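PDB 4HNO: probable endonuclease 4 from Thermotoga maritima, which probably cleaves phosphodiester bonds at apurinic or apyrimidinic sites in DNA during base excision repair, using a cluster of metal ions. Local coordinates for residues Leu262-Pro265 with Glu270-Glu273. Numbering follows the deposited sequence.
With MN (manganese (II) ion), chain E.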
# COMPACT_ATOMS: atom_id res chain seq x y z
N LEU A 262 -5.53 -4.55 -5.54
CA LEU A 262 -6.23 -5.57 -4.78
C LEU A 262 -5.27 -6.33 -3.87
O LEU A 262 -4.24 -6.82 -4.32
CB LEU A 262 -6.86 -6.57 -5.74
CG LEU A 262 -7.89 -6.03 -6.71
CD1 LEU A 262 -8.05 -7.00 -7.86
CD2 LEU A 262 -9.21 -5.81 -6.01
N GLU A 263 -5.67 -6.47 -2.60
CA GLU A 263 -5.00 -7.38 -1.65
C GLU A 263 -6.05 -8.33 -1.09
O GLU A 263 -6.03 -8.72 0.07
CB GLU A 263 -4.30 -6.64 -0.53
CG GLU A 263 -3.37 -5.54 -0.96
CD GLU A 263 -2.81 -4.81 0.22
OE1 GLU A 263 -3.65 -4.30 1.02
OE2 GLU A 263 -1.57 -4.77 0.40
N THR A 264 -6.97 -8.72 -1.95
CA THR A 264 -8.11 -9.52 -1.54
C THR A 264 -7.68 -10.99 -1.50
O THR A 264 -6.63 -11.36 -2.05
CB THR A 264 -9.26 -9.30 -2.50
OG1 THR A 264 -8.77 -9.52 -3.82
CG2 THR A 264 -9.81 -7.89 -2.41
N PRO A 265 -8.45 -11.84 -0.81
CA PRO A 265 -8.06 -13.24 -0.70
C PRO A 265 -7.88 -13.91 -2.05
O PRO A 265 -8.61 -13.64 -3.01
CB PRO A 265 -9.23 -13.87 0.05
CG PRO A 265 -9.79 -12.75 0.86
CD PRO A 265 -9.63 -11.52 0.01
N GLU A 270 -8.25 -15.34 -8.73
CA GLU A 270 -9.25 -14.63 -7.95
C GLU A 270 -9.13 -13.13 -8.19
O GLU A 270 -10.13 -12.41 -8.25
CB GLU A 270 -9.11 -14.94 -6.46
CG GLU A 270 -9.59 -16.34 -6.07
CD GLU A 270 -8.66 -17.44 -6.54
OE1 GLU A 270 -9.14 -18.58 -6.72
OE2 GLU A 270 -7.46 -17.17 -6.72
N HIS A 271 -7.90 -12.65 -8.33
CA HIS A 271 -7.69 -11.25 -8.58
C HIS A 271 -8.20 -10.85 -9.96
O HIS A 271 -8.76 -9.76 -10.10
CB HIS A 271 -6.24 -10.85 -8.33
CG HIS A 271 -5.88 -10.95 -6.89
ND1 HIS A 271 -4.61 -11.24 -6.44
CD2 HIS A 271 -6.65 -10.82 -5.78
CE1 HIS A 271 -4.61 -11.28 -5.12
NE2 HIS A 271 -5.84 -11.04 -4.70
N ALA A 272 -8.05 -11.71 -10.96
CA ALA A 272 -8.63 -11.45 -12.26
C ALA A 272 -10.16 -11.31 -12.13
O ALA A 272 -10.77 -10.44 -12.76
CB ALA A 272 -8.27 -12.57 -13.24
N GLU A 273 -10.77 -12.18 -11.33
CA GLU A 273 -12.20 -12.10 -11.11
C GLU A 273 -12.57 -10.79 -10.42
O GLU A 273 -13.60 -10.19 -10.76
CB GLU A 273 -12.69 -13.30 -10.30
CG GLU A 273 -12.69 -14.61 -11.05
CD GLU A 273 -13.07 -15.79 -10.17
OE1 GLU A 273 -13.34 -15.59 -8.97
OE2 GLU A 273 -13.09 -16.93 -10.69
MN MN E . -3.07 -2.89 2.48
O HOH W 1 -1.67 -4.06 3.17
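The imidazole of His271 lies alongside Thr264, the two side chains running past each other in opposite directions, with Thr264 OG1 3.2 Å from His271 CD2. The same ring also bonds the threonine main chain: His271 NE2 donates a hydrogen bond of 2.8 Å to Thr264 O. The N-H...O angle of 167° makes the bond nearly straight, and the oxygen sits close to the ring plane, although the donor stands about 40° above the carbonyl plane. A chi1 of -67°, with CG beside the backbone N, swings the ring off the helix and across to the loop. Thr264 OG1 has its own strongest partner in Asp274, so two residues of the helix grip the same threonine, one at the main chain and one at the hydroxyl.

The setting is the last beta-alpha unit of the TIM barrel: strand 260-262 ends here, and the chain turns back as helix 268-284 on the outside. As is usual in such barrels, the active site lies at the C-terminal ends of the strands. Glu263 starts off away from the helix, and its OE1 binds manganese at 2.1 Å, sharing the ion with Glu147, Asp181, His218 and a water; zinc is also modelled at these four residues. Glu263 OE2 is hydrogen-bonded to Gln33.

From the end of the strand, Leu262 points toward the helix and rests CD1 3.6 Å from His271 O. Further along the loop, Pro265 O, buried without a polar partner, lies 3.7 Å from Glu270 CB, while the Glu270 chain bends so that OE2 accepts a hydrogen bond from Gly267 N.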